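Local structure of Glyco_hydro_cc domain-containing protein (Trichoderma gamsii, 6UBD) at residues 51-56 / 66-71. The protein probably binds beta-1,3-glucan oligosaccharides, as a fungal member of glycoside hydrolase family 128 (subgroup VII). Numbering follows the deposited sequence.
Sequences SWWHDW and AGLVPV
W52 and W53 pair in parallel with V69 and P70, joining strands 52-54 and 69-73, two neighbours in the (beta/alpha)8-type (TIM) barrel expected of a glycoside hydrolase of this family, and three backbone bonds tie the pair; the nine residues between the segments contain no helix. V69 N gives its proton to S51 O (2.9 Å), W53 N to V69 O, and V71 N to W53 O in a nearly straight bond (177°). P70 has no N-H to give, but its place in the register lies between V69 and V71, whose N-H groups supply the bonds from this strand. On the face carrying W52 and V69, the indole is steered by a chi1 of 70°, which sets CG between the backbone N and the carbonyl carbon. CE3 of its six-membered ring comes within 3.5 Å of V71 CG2, the two side chains meeting at a slant, while NE1 bonds to K34 O and the ring meets that of W198. The branched V71 suits a buried site: CG2 touches this indole, and its side chain also packs on Y100 and M102 of strand 100-102. The opposite face holds W53, whose long indole lies across both L68 and P70: CE3 meets L68 CB at 3.8 Å, and CZ3 meets P70 CB at 3.7 Å. The compact proline ring offers carbon to the indole without a competing polar group. Replacing W53 by an alanine is likely to strip the apolar cover from L68 and P70. Beyond the paired residues a water links the two segments, accepting from D55 N and lying 2.8 Å from V71 O. H54 turns its ring away from V71; NE2 bonds to T200 O, while ND1 accepts a proton from W56 N at 3.2 Å, close to the imidazole plane.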
ATOM      1  N   SER A  51       3.696   5.799  11.648  1.00  8.41           N
ATOM      2  CA  SER A  51       4.755   4.823  12.045  1.00  7.41           C
ATOM      3  C   SER A  51       5.615   4.377  10.843  1.00  7.33           C
ATOM      4  O   SER A  51       6.725   3.807  11.087  1.00  7.49           O
ATOM      5  CB  SER A  51       4.156   3.585  12.722  1.00  8.30           C
ATOM      6  OG  SER A  51       3.226   3.004  11.830  1.00  8.05           O
ATOM      7  N   TRP A  52       5.112   4.477   9.616  1.00  8.51           N
ATOM      8  CA  TRP A  52       5.732   3.780   8.469  1.00  8.05           C
ATOM      9  C   TRP A  52       5.500   4.478   7.174  1.00  7.61           C
ATOM     10  O   TRP A  52       4.550   5.329   7.055  1.00  8.65           O
ATOM     11  CB  TRP A  52       5.177   2.340   8.346  1.00  7.44           C
ATOM     12  CG  TRP A  52       3.756   2.184   7.907  1.00  7.48           C
ATOM     13  CD1 TRP A  52       2.645   2.385   8.675  1.00  7.39           C
ATOM     14  CD2 TRP A  52       3.309   1.800   6.596  1.00  7.37           C
ATOM     15  NE1 TRP A  52       1.533   2.112   7.934  1.00  8.87           N
ATOM     16  CE2 TRP A  52       1.891   1.742   6.639  1.00  7.86           C
ATOM     17  CE3 TRP A  52       3.971   1.434   5.403  1.00  7.13           C
ATOM     18  CZ2 TRP A  52       1.137   1.328   5.539  1.00  7.50           C
ATOM     19  CZ3 TRP A  52       3.197   1.053   4.339  1.00  8.95           C
ATOM     20  CH2 TRP A  52       1.814   0.976   4.417  1.00  7.84           C
ATOM     21  N   TRP A  53       6.234   4.194   6.123  1.00  7.05           N
ATOM     22  CA  TRP A  53       5.910   4.623   4.728  1.00  7.86           C
ATOM     23  C   TRP A  53       6.465   3.620   3.714  1.00  7.86           C
ATOM     24  O   TRP A  53       7.397   2.854   4.061  1.00  8.46           O
ATOM     25  CB  TRP A  53       6.392   6.043   4.411  1.00  8.04           C
ATOM     26  CG  TRP A  53       7.760   6.276   3.837  1.00  8.94           C
ATOM     27  CD1 TRP A  53       8.048   6.710   2.559  1.00  9.14           C
ATOM     28  CD2 TRP A  53       9.043   6.189   4.517  1.00  8.62           C
ATOM     29  NE1 TRP A  53       9.401   6.945   2.411  1.00  8.22           N
ATOM     30  CE2 TRP A  53      10.029   6.606   3.587  1.00  8.85           C
ATOM     31  CE3 TRP A  53       9.439   5.750   5.784  1.00  8.31           C
ATOM     32  CZ2 TRP A  53      11.398   6.622   3.905  1.00  8.46           C
ATOM     33  CZ3 TRP A  53      10.787   5.766   6.100  1.00  9.09           C
ATOM     34  CH2 TRP A  53      11.740   6.210   5.171  1.00  8.93           C
ATOM     35  N   HIS A  54       5.969   3.675   2.512  1.00  7.27           N
ATOM     36  CA  HIS A  54       6.571   3.019   1.344  1.00  7.14           C
ATOM     37  C   HIS A  54       6.651   3.989   0.174  1.00  6.79           C
ATOM     38  O   HIS A  54       5.967   5.038   0.237  1.00  7.68           O
ATOM     39  CB  HIS A  54       5.896   1.678   0.991  1.00  7.52           C
ATOM     40  CG  HIS A  54       4.646   1.848   0.172  1.00  7.74           C
ATOM     41  ND1 HIS A  54       4.681   1.853  -1.189  1.00  8.28           N
ATOM     42  CD2 HIS A  54       3.332   1.899   0.541  1.00  8.57           C
ATOM     43  CE1 HIS A  54       3.442   1.913  -1.649  1.00  7.12           C
ATOM     44  NE2 HIS A  54       2.591   1.953  -0.612  1.00  9.06           N
ATOM     45  N   ASP A  55       7.424   3.696  -0.861  1.00  7.66           N
ATOM     46  CA  ASP A  55       7.513   4.542  -2.067  1.00  7.86           C
ATOM     47  C   ASP A  55       7.609   3.672  -3.318  1.00  8.70           C
ATOM     48  O   ASP A  55       8.137   4.160  -4.304  1.00  8.98           O
ATOM     49  CB  ASP A  55       8.642   5.558  -1.947  1.00  7.78           C
ATOM     50  CG  ASP A  55      10.031   4.912  -1.953  1.00  7.85           C
ATOM     51  OD1 ASP A  55      10.140   3.672  -2.026  1.00  8.55           O
ATOM     52  OD2 ASP A  55      11.030   5.701  -1.937  1.00  9.97           O
ATOM     53  N   TRP A  56       6.999   2.488  -3.270  1.00  7.69           N
ATOM     54  CA  TRP A  56       6.999   1.533  -4.410  1.00  7.90           C
ATOM     55  C   TRP A  56       8.407   0.979  -4.773  1.00  8.91           C
ATOM     56  O   TRP A  56       8.500   0.222  -5.751  1.00  7.96           O
ATOM     57  CB  TRP A  56       6.292   2.116  -5.646  1.00  8.47           C
ATOM     58  CG  TRP A  56       4.840   2.455  -5.390  1.00  9.06           C
ATOM     59  CD1 TRP A  56       3.745   1.631  -5.455  1.00  9.38           C
ATOM     60  CD2 TRP A  56       4.318   3.760  -5.038  1.00  9.01           C
ATOM     61  NE1 TRP A  56       2.595   2.309  -5.145  1.00  8.27           N
ATOM     62  CE2 TRP A  56       2.931   3.587  -4.858  1.00  8.10           C
ATOM     63  CE3 TRP A  56       4.899   5.032  -4.821  1.00  8.36           C
ATOM     64  CZ2 TRP A  56       2.112   4.665  -4.466  1.00  8.33           C
ATOM     65  CZ3 TRP A  56       4.065   6.078  -4.421  1.00  8.44           C
ATOM     66  CH2 TRP A  56       2.684   5.910  -4.267  1.00  8.57           C
ATOM     67  N   ALA A  66      13.011   9.752   8.056  1.00 11.97           N
ATOM     68  CA  ALA A  66      14.059   9.234   8.962  1.00 12.83           C
ATOM     69  C   ALA A  66      13.425   8.891  10.312  1.00 12.14           C
ATOM     70  O   ALA A  66      12.892   9.769  10.954  1.00 16.54           O
ATOM     71  CB  ALA A  66      15.161  10.262   9.137  1.00 17.37           C
ATOM     72  N   GLY A  67      13.567   7.655  10.752  1.00 10.18           N
ATOM     73  CA  GLY A  67      12.993   7.188  12.029  1.00 10.69           C
ATOM     74  C   GLY A  67      11.748   6.354  11.859  1.00  9.08           C
ATOM     75  O   GLY A  67      11.453   5.510  12.744  1.00  9.36           O
ATOM     76  N   LEU A  68      10.997   6.582  10.786  1.00  9.47           N
ATOM     77  CA  LEU A  68       9.801   5.738  10.529  1.00  8.29           C
ATOM     78  C   LEU A  68      10.276   4.367  10.004  1.00  8.69           C
ATOM     79  O   LEU A  68      11.440   4.186   9.570  1.00  9.60           O
ATOM     80  CB  LEU A  68       8.910   6.414   9.469  1.00  8.29           C
ATOM     81  CG  LEU A  68       8.342   7.792   9.809  1.00  9.53           C
ATOM     82  CD1 LEU A  68       7.500   8.292   8.641  1.00 10.17           C
ATOM     83  CD2 LEU A  68       7.464   7.726  11.083  1.00 11.31           C
ATOM     84  N   VAL A  69       9.381   3.383  10.006  1.00  8.48           N
ATOM     85  CA  VAL A  69       9.638   2.046   9.404  1.00  8.04           C
ATOM     86  C   VAL A  69       9.566   2.133   7.883  1.00  6.92           C
ATOM     87  O   VAL A  69       8.483   2.488   7.363  1.00  8.05           O
ATOM     88  CB  VAL A  69       8.591   1.031   9.928  1.00  8.73           C
ATOM     89  CG1 VAL A  69       8.770  -0.298   9.217  1.00  8.32           C
ATOM     90  CG2 VAL A  69       8.678   0.807  11.430  1.00  9.25           C
ATOM     91  N   PRO A  70      10.663   1.939   7.143  1.00  7.03           N
ATOM     92  CA  PRO A  70      10.615   1.961   5.690  1.00  7.20           C
ATOM     93  C   PRO A  70      10.270   0.598   5.086  1.00  7.92           C
ATOM     94  O   PRO A  70      11.065  -0.346   5.192  1.00 11.17           O
ATOM     95  CB  PRO A  70      12.033   2.407   5.268  1.00  8.63           C
ATOM     96  CG  PRO A  70      12.852   2.381   6.528  1.00 14.27           C
ATOM     97  CD  PRO A  70      12.044   1.690   7.601  1.00  7.50           C
ATOM     98  N   VAL A  71       9.094   0.461   4.527  1.00  7.37           N
ATOM     99  CA  VAL A  71       8.596  -0.841   4.071  1.00  7.40           C
ATOM    100  C   VAL A  71       9.038  -1.032   2.605  1.00  6.77           C
ATOM    101  O   VAL A  71       8.789  -0.191   1.717  1.00  7.91           O
ATOM    102  CB  VAL A  71       7.080  -0.955   4.235  1.00  8.17           C
ATOM    103  CG1 VAL A  71       6.501  -2.228   3.617  1.00  7.02           C
ATOM    104  CG2 VAL A  71       6.691  -0.806   5.692  1.00  9.33           C
TER
HETATM  105  O   HOH W   1       8.540   0.794  -0.847  1.00  9.34           O